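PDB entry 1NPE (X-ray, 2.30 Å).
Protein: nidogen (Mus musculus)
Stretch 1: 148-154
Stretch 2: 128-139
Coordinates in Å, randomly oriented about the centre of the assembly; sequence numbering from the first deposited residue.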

# COMPACT_ATOMS: atom_id res chain seq x y z
N ILE A 148 12.50 3.41 7.86
CA ILE A 148 11.58 3.31 8.99
C ILE A 148 11.77 4.68 9.64
O ILE A 148 12.90 5.06 9.97
CB ILE A 148 11.99 2.21 10.00
CG1 ILE A 148 12.14 0.86 9.31
CG2 ILE A 148 10.95 2.11 11.11
CD1 ILE A 148 10.85 0.30 8.73
N GLU A 149 10.70 5.45 9.76
CA GLU A 149 10.81 6.77 10.37
C GLU A 149 9.95 6.91 11.61
O GLU A 149 9.01 6.15 11.83
CB GLU A 149 10.41 7.88 9.39
CG GLU A 149 11.27 8.04 8.16
CD GLU A 149 11.00 9.34 7.43
OE1 GLU A 149 11.54 10.39 7.84
OE2 GLU A 149 10.24 9.33 6.43
N THR A 150 10.29 7.91 12.41
CA THR A 150 9.53 8.20 13.61
C THR A 150 9.41 9.71 13.77
O THR A 150 10.17 10.48 13.18
CB THR A 150 10.18 7.61 14.89
OG1 THR A 150 9.28 7.79 15.99
CG2 THR A 150 11.47 8.32 15.23
N SER A 151 8.41 10.12 14.53
CA SER A 151 8.19 11.53 14.83
C SER A 151 7.23 11.58 16.00
O SER A 151 6.68 10.55 16.39
CB SER A 151 7.58 12.26 13.63
OG SER A 151 6.18 12.07 13.56
N HIS A 152 7.08 12.76 16.58
CA HIS A 152 6.13 12.92 17.67
C HIS A 152 4.77 12.88 16.95
O HIS A 152 4.69 13.18 15.75
CB HIS A 152 6.29 14.30 18.34
CG HIS A 152 7.48 14.41 19.25
ND1 HIS A 152 7.89 15.62 19.78
CD2 HIS A 152 8.31 13.47 19.77
CE1 HIS A 152 8.92 15.42 20.59
NE2 HIS A 152 9.19 14.13 20.60
N MET A 153 3.71 12.52 17.66
CA MET A 153 2.39 12.50 17.05
C MET A 153 1.92 13.90 16.69
O MET A 153 1.07 14.07 15.82
CB MET A 153 1.38 11.81 17.98
CG MET A 153 1.48 10.29 17.91
SD MET A 153 0.64 9.43 19.23
CE MET A 153 -1.02 9.72 18.80
N ASP A 154 2.54 14.91 17.32
CA ASP A 154 2.21 16.31 17.06
C ASP A 154 2.86 16.88 15.78
O ASP A 154 2.63 18.03 15.42
CB ASP A 154 2.52 17.20 18.28
CG ASP A 154 4.00 17.20 18.66
OD1 ASP A 154 4.87 17.14 17.78
OD2 ASP A 154 4.30 17.29 19.87
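Stretch 2, residues 128-139: VTDPVRGNLYWT

Stretch 2 is a β-hairpin: strand 128-130 turns through Pro131 to Gly134, the last at positive phi (70°), into strand 135-139, which lies antiparallel beside strand 148-152 with axes 4.6 Å apart at closest and an angle of 159° between their directions. Thr139 stands across from Ile148, Trp138 from Glu149, Tyr137 from Thr150, Leu136 from Ser151 and Asn135 from His152. Backbone hydrogen bonds join the alternate pairs: Glu149 N to Trp138 O (2.8 Å), Trp138 N to Glu149 O (2.9 Å), Leu136 N to Ser151 O (2.7 Å) and Ser151 N to Leu136 O (2.9 Å). Trp138 (chi1 p, 67°) shares a sheet face with Glu149, Leu136 and Ser151. Its five-membered ring takes Glu149 CB over one face, 3.8 Å from the centroid, and its NE1 makes a weak hydrogen bond to Glu149 OE2 (3.2 Å), so one side chain meets the indole in two ways. On the sheet face shared by Thr150 and Tyr137, Thr150 OG1 donates to the backbone Leu136 O (2.9 Å) and accepts from a water that also donates to Asn135 OD1. Met153, just past strand 148-152, packs against the ends of the turn and the strands beside it: its N donates a hydrogen bond to Gly134 O (2.9 Å), while SD lies 3.8 Å from Pro131 CA, CE 4.0 Å from Thr129 CG2 and CG 4.2 Å from Leu136 CB.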

# COMPACT_ATOMS: atom_id res chain seq x y z
N VAL A 128 2.04 3.19 12.68
CA VAL A 128 1.51 2.86 14.01
C VAL A 128 1.75 3.99 14.99
O VAL A 128 2.64 4.83 14.79
CB VAL A 128 2.16 1.58 14.60
CG1 VAL A 128 1.75 0.35 13.81
CG2 VAL A 128 3.69 1.72 14.61
N THR A 129 0.98 3.99 16.07
CA THR A 129 1.11 4.99 17.12
C THR A 129 1.42 4.32 18.45
O THR A 129 1.25 3.11 18.62
CB THR A 129 -0.20 5.75 17.36
OG1 THR A 129 -1.27 4.81 17.53
CG2 THR A 129 -0.51 6.72 16.24
N ASP A 130 1.85 5.15 19.40
CA ASP A 130 2.13 4.76 20.78
C ASP A 130 1.58 5.98 21.51
O ASP A 130 2.33 6.84 21.97
CB ASP A 130 3.64 4.61 21.03
CG ASP A 130 3.96 4.19 22.46
OD1 ASP A 130 3.05 3.73 23.19
OD2 ASP A 130 5.13 4.32 22.86
N PRO A 131 0.25 6.11 21.55
CA PRO A 131 -0.46 7.23 22.19
C PRO A 131 0.01 7.65 23.57
O PRO A 131 0.08 8.84 23.85
CB PRO A 131 -1.90 6.75 22.20
CG PRO A 131 -1.98 5.93 20.93
CD PRO A 131 -0.72 5.11 21.05
N VAL A 132 0.37 6.68 24.41
CA VAL A 132 0.81 7.02 25.76
C VAL A 132 2.12 7.82 25.79
O VAL A 132 2.24 8.77 26.57
CB VAL A 132 0.90 5.75 26.67
CG1 VAL A 132 1.18 6.16 28.11
CG2 VAL A 132 -0.41 4.96 26.61
N ARG A 133 3.07 7.47 24.92
CA ARG A 133 4.35 8.19 24.87
C ARG A 133 4.41 9.29 23.79
O ARG A 133 5.43 9.98 23.65
CB ARG A 133 5.54 7.23 24.70
CG ARG A 133 5.88 6.39 25.94
CD ARG A 133 5.36 4.96 25.81
NE ARG A 133 4.68 4.51 27.03
CZ ARG A 133 3.63 3.69 27.06
NH1 ARG A 133 3.11 3.23 25.92
NH2 ARG A 133 3.08 3.35 28.22
N GLY A 134 3.33 9.41 23.01
CA GLY A 134 3.24 10.42 21.97
C GLY A 134 4.12 10.24 20.74
O GLY A 134 4.55 11.22 20.12
N ASN A 135 4.35 8.99 20.35
CA ASN A 135 5.18 8.72 19.17
C ASN A 135 4.48 8.07 17.98
O ASN A 135 3.59 7.24 18.13
CB ASN A 135 6.41 7.91 19.57
CG ASN A 135 7.37 8.71 20.42
OD1 ASN A 135 7.78 9.81 20.05
ND2 ASN A 135 7.74 8.15 21.56
N LEU A 136 4.94 8.46 16.79
CA LEU A 136 4.42 7.97 15.52
C LEU A 136 5.55 7.27 14.77
O LEU A 136 6.68 7.77 14.76
CB LEU A 136 3.91 9.16 14.70
CG LEU A 136 3.17 8.90 13.38
CD1 LEU A 136 1.91 8.08 13.62
CD2 LEU A 136 2.81 10.23 12.75
N TYR A 137 5.25 6.14 14.14
CA TYR A 137 6.24 5.37 13.38
C TYR A 137 5.67 4.92 12.03
O TYR A 137 4.51 4.52 11.95
CB TYR A 137 6.67 4.12 14.16
CG TYR A 137 7.13 4.36 15.59
CD1 TYR A 137 6.24 4.28 16.66
CD2 TYR A 137 8.47 4.65 15.87
CE1 TYR A 137 6.66 4.48 17.97
CE2 TYR A 137 8.90 4.85 17.17
CZ TYR A 137 8.00 4.76 18.22
OH TYR A 137 8.43 4.97 19.51
N TRP A 138 6.49 4.93 10.98
CA TRP A 138 6.00 4.48 9.68
C TRP A 138 7.09 3.92 8.79
O TRP A 138 8.28 4.12 9.06
CB TRP A 138 5.28 5.62 8.94
CG TRP A 138 6.16 6.76 8.52
CD1 TRP A 138 6.81 6.90 7.32
CD2 TRP A 138 6.43 7.96 9.26
NE1 TRP A 138 7.45 8.11 7.27
CE2 TRP A 138 7.23 8.78 8.45
CE3 TRP A 138 6.06 8.41 10.53
CZ2 TRP A 138 7.68 10.05 8.87
CZ3 TRP A 138 6.50 9.67 10.95
CH2 TRP A 138 7.30 10.47 10.12
N THR A 139 6.68 3.19 7.76
CA THR A 139 7.62 2.62 6.80
C THR A 139 7.39 3.29 5.45
O THR A 139 6.30 3.80 5.17
CB THR A 139 7.43 1.10 6.58
OG1 THR A 139 6.23 0.86 5.83
CG2 THR A 139 7.35 0.37 7.91
O HOH W 1 9.49 9.74 18.00